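Pheromone from Euplotes raikovi Er-13 (Euplotes raikovi, PDB 6E6N) probably serves as a secreted, diffusible mating signal of this ciliate, recognised by receptors at the cell surface. Local coordinates at residues C3-A6 against A7-T11; A26-G29 against C30-I34. All blocks are in the same frame, centred on the assembly; numbering follows the deposited sequence.

Interaction 1 (C3-A6 against A7-T11)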
loop_
_atom_site.group_PDB
_atom_site.type_symbol
_atom_site.label_atom_id
_atom_site.label_comp_id
_atom_site.label_asym_id
_atom_site.label_seq_id
_atom_site.Cartn_x
_atom_site.Cartn_y
_atom_site.Cartn_z
ATOM N N CYS A 3 1.578 -4.738 -4.571
ATOM C CA CYS A 3 1.211 -4.021 -3.350
ATOM C C CYS A 3 2.416 -3.814 -2.434
ATOM O O CYS A 3 2.631 -2.715 -1.909
ATOM C CB CYS A 3 0.106 -4.804 -2.640
ATOM S SG CYS A 3 -0.590 -3.933 -1.191
ATOM N N ALA A 4 3.213 -4.858 -2.228
ATOM C CA ALA A 4 4.437 -4.728 -1.423
ATOM C C ALA A 4 5.406 -3.712 -2.046
ATOM O O ALA A 4 6.015 -2.898 -1.341
ATOM C CB ALA A 4 5.128 -6.059 -1.260
ATOM N N ILE A 5 5.502 -3.702 -3.393
ATOM C CA ILE A 5 6.353 -2.761 -4.031
ATOM C C ILE A 5 5.870 -1.322 -3.775
ATOM O O ILE A 5 6.654 -0.436 -3.440
ATOM C CB ILE A 5 6.483 -3.067 -5.564
ATOM C CG1 ILE A 5 7.268 -4.353 -5.784
ATOM C CG2 ILE A 5 7.121 -1.904 -6.324
ATOM C CD1 ILE A 5 7.113 -4.898 -7.186
ATOM N N ALA A 6 4.566 -1.097 -3.887
ATOM C CA ALA A 6 4.012 0.253 -3.652
ATOM C C ALA A 6 4.294 0.739 -2.265
ATOM O O ALA A 6 4.702 1.868 -2.053
ATOM C CB ALA A 6 2.501 0.224 -3.962
ATOM N N ALA A 7 4.068 -0.147 -1.263
ATOM C CA ALA A 7 4.323 0.190 0.127
ATOM C C ALA A 7 5.809 0.515 0.339
ATOM O O ALA A 7 6.113 1.548 0.997
ATOM C CB ALA A 7 3.862 -0.920 1.064
ATOM N N GLN A 8 6.708 -0.290 -0.218
ATOM C CA GLN A 8 8.115 -0.161 0.098
ATOM C C GLN A 8 8.637 1.144 -0.484
ATOM O O GLN A 8 9.506 1.798 0.100
ATOM C CB GLN A 8 8.909 -1.344 -0.463
ATOM C CG GLN A 8 10.390 -1.224 -0.200
ATOM C CD GLN A 8 11.208 -0.381 -1.136
ATOM O OE1 GLN A 8 10.805 -0.074 -2.266
ATOM N NE2 GLN A 8 12.414 -0.054 -0.685
ATOM N N GLN A 9 8.074 1.516 -1.631
ATOM C CA GLN A 9 8.402 2.752 -2.321
ATOM C C GLN A 9 7.754 4.005 -1.666
ATOM O O GLN A 9 7.998 5.108 -2.123
ATOM C CB GLN A 9 7.926 2.591 -3.787
ATOM C CG GLN A 9 8.736 1.580 -4.591
ATOM C CD GLN A 9 10.097 2.105 -4.941
ATOM O OE1 GLN A 9 10.203 3.131 -5.621
ATOM N NE2 GLN A 9 11.160 1.430 -4.470
ATOM N N CYS A 10 7.006 3.850 -0.574
ATOM C CA CYS A 10 6.376 4.998 0.065
ATOM C C CYS A 10 5.454 5.771 -0.860
ATOM O O CYS A 10 5.500 7.018 -0.980
ATOM C CB CYS A 10 7.412 5.866 0.796
ATOM S SG CYS A 10 8.161 5.061 2.270
ATOM N N THR A 11 4.623 5.008 -1.554
ATOM C CA THR A 11 3.495 5.579 -2.296
ATOM C C THR A 11 2.589 6.299 -1.365
ATOM O O THR A 11 2.772 6.333 -0.157
ATOM C CB THR A 11 2.780 4.429 -3.053
ATOM O OG1 THR A 11 1.890 4.956 -4.045
ATOM C CG2 THR A 11 1.930 3.556 -2.099
#
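Ala6 and Thr11 meet where helix 2-8 ends, and the stretch is a compact example of how a helix is brought to a stop. Backbone bonds come first. In the last regular turns Ala7 N bonds Cys3 O at 3.0 Å, Gln8 N bonds Ala4 O at 2.9 Å and Gln9 N bonds Ile5 O at 3.0 Å. The pattern then changes: Cys10 takes a positive phi of 58°, and two bonds reach back into the final turn, Thr11 N to Ala6 O at 3.2 Å and, nested within it, Cys10 N to Ala7 O at 2.9 Å. This is a Schellman motif, which satisfies backbone groups that the helix can no longer pair in its regular way.

The apolar contact belongs to the same motif. Ala6 CB lies 3.9 Å from Thr11 CG2, across the loop closed by the longer bond. The torsion of Thr11 (chi1 -166°) sets OG1 opposite its own N, which leaves CG2 to lean over Ala6. Ile5 and Gln9, one turn apart, touch loosely, CG2 to CG at 4.2 Å.

The side-chain polar bond joins neighbours. Gln9 NE2 donates to Gln8 OE1 at 2.7 Å, approaching within the plane of the acceptor carbonyl, and both glutamine chains bend at chi2 to allow it on the exposed side.

Toward the interior, Cys3 and Ala7 pack on helix 24-37, while Ala6 and Thr11 touch helix 13-20. The Cys3-Cys20 disulfide ties the segment to helix 13-20, and Cys10-Cys38 joins the turn to the C-terminal residue just beyond helix 24-37.

Interaction 2 (A26-G29 against C30-I34)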
loop_
_atom_site.group_PDB
_atom_site.type_symbol
_atom_site.label_atom_id
_atom_site.label_comp_id
_atom_site.label_asym_id
_atom_site.label_seq_id
_atom_site.Cartn_x
_atom_site.Cartn_y
_atom_site.Cartn_z
ATOM N N ALA A 26 -4.585 -6.546 1.814
ATOM C CA ALA A 26 -3.323 -5.964 1.377
ATOM C C ALA A 26 -3.341 -4.458 1.337
ATOM O O ALA A 26 -2.355 -3.772 1.666
ATOM C CB ALA A 26 -2.959 -6.546 -0.003
ATOM N N THR A 27 -4.472 -3.895 0.915
ATOM C CA THR A 27 -4.577 -2.450 0.871
ATOM C C THR A 27 -4.350 -1.844 2.280
ATOM O O THR A 27 -3.658 -0.869 2.447
ATOM C CB THR A 27 -5.955 -2.007 0.309
ATOM O OG1 THR A 27 -6.115 -2.543 -1.012
ATOM C CG2 THR A 27 -6.098 -0.489 0.257
ATOM N N MET A 28 -5.042 -2.451 3.247
ATOM C CA MET A 28 -4.903 -2.063 4.667
ATOM C C MET A 28 -3.443 -2.136 5.073
ATOM O O MET A 28 -2.917 -1.174 5.621
ATOM C CB MET A 28 -5.817 -2.931 5.499
ATOM C CG MET A 28 -5.699 -2.741 7.021
ATOM S SD MET A 28 -4.335 -3.708 7.781
ATOM C CE MET A 28 -4.925 -5.382 7.488
ATOM N N GLY A 29 -2.745 -3.226 4.721
ATOM C CA GLY A 29 -1.293 -3.360 5.064
ATOM C C GLY A 29 -0.440 -2.264 4.473
ATOM O O GLY A 29 0.477 -1.745 5.119
ATOM N N CYS A 30 -0.754 -1.925 3.232
ATOM C CA CYS A 30 -0.024 -0.889 2.579
ATOM C C CYS A 30 -0.206 0.458 3.265
ATOM O O CYS A 30 0.768 1.170 3.517
ATOM C CB CYS A 30 -0.430 -0.831 1.126
ATOM S SG CYS A 30 0.449 0.377 0.049
ATOM N N LEU A 31 -1.460 0.786 3.615
ATOM C CA LEU A 31 -1.742 2.034 4.319
ATOM C C LEU A 31 -1.068 2.116 5.693
ATOM O O LEU A 31 -0.420 3.120 6.019
ATOM C CB LEU A 31 -3.242 2.200 4.429
ATOM C CG LEU A 31 -4.011 2.479 3.103
ATOM C CD1 LEU A 31 -5.504 2.364 3.381
ATOM C CD2 LEU A 31 -3.622 3.849 2.539
ATOM N N MET A 32 -1.170 1.027 6.458
ATOM C CA MET A 32 -0.510 0.923 7.774
ATOM C C MET A 32 0.996 1.167 7.591
ATOM O O MET A 32 1.612 1.910 8.306
ATOM C CB MET A 32 -0.736 -0.460 8.399
ATOM C CG MET A 32 -2.173 -0.901 8.638
ATOM S SD MET A 32 -2.813 -0.292 10.177
ATOM C CE MET A 32 -1.328 0.141 11.043
ATOM N N TYR A 33 1.581 0.518 6.585
ATOM C CA TYR A 33 3.008 0.668 6.313
ATOM C C TYR A 33 3.386 2.082 6.016
ATOM O O TYR A 33 4.348 2.608 6.615
ATOM C CB TYR A 33 3.462 -0.260 5.201
ATOM C CG TYR A 33 4.983 -0.178 4.992
ATOM C CD1 TYR A 33 5.832 -0.874 5.818
ATOM C CD2 TYR A 33 5.533 0.682 4.073
ATOM C CE1 TYR A 33 7.217 -0.741 5.724
ATOM C CE2 TYR A 33 6.934 0.803 3.950
ATOM C CZ TYR A 33 7.763 0.065 4.791
ATOM O OH TYR A 33 9.125 0.196 4.710
ATOM N N ILE A 34 2.700 2.725 5.075
ATOM C CA ILE A 34 3.108 4.089 4.692
ATOM C C ILE A 34 2.849 5.116 5.783
ATOM O O ILE A 34 3.592 6.070 5.942
ATOM C CB ILE A 34 2.540 4.572 3.338
ATOM C CG1 ILE A 34 1.015 4.790 3.399
ATOM C CG2 ILE A 34 2.968 3.644 2.236
ATOM C CD1 ILE A 34 0.443 5.456 2.143
#
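Successive turns of helix 24-37, the longest helix of the chain, meet here, with Met28 and Met32 one turn apart on its exposed side. The four backbone bonds are regular alpha-helical ones: Cys30 N to Ala26 O at 2.9 Å, Leu31 N to Thr27 O at 3.0 Å, Met32 N to Met28 O at 2.9 Å and Tyr33 N to Gly29 O at 2.9 Å.

Such a helix shows how one regular backbone can serve two environments, and in the disulfide-linked three-helix bundle of these pheromones the inner side faces both partners. Cys30 is buried between them, disulfide-bonded to Cys16 and touching Cys3 and Ala7. Its SG stands opposite the backbone N (chi1 -177°), which directs the sulfur into the bundle. On the flank facing helix 13-20, Thr27 CG2 approaches Leu31 CD1 at 4.3 Å, and Thr27 OG1 is hydrogen-bonded to Asp23 O near the start of the helix.

On the outer side both methionines were modelled in two conformers, so their mutual contact is certain for one pairing alone and doubtful in the others. In that pairing the two side chains cross obliquely, Met28 SD resting 3.6 Å from Met32 CG. The bend at chi2 (-84°) swings Met28 SD toward Met32.

Both interactions are local helical contacts at the surface, yet each turns one side to the shared interior. Interaction 1 is a helix terminus, where a change of backbone direction and its capping bonds dominate; interaction 2 lies within a continuing helix, so its backbone bonding stays regular and the variety comes from its side chains. Polar glutamines mark the outer side of the first, methionines that of the second. The two meet directly: Ala7 CB packs 3.8 Å from Cys30 SG, and Ala7 O lies 3.2 Å from Tyr33 CE2. Between them they hold one cysteine of each of the three disulfides, a dense cross-linking for a chain of 38 residues.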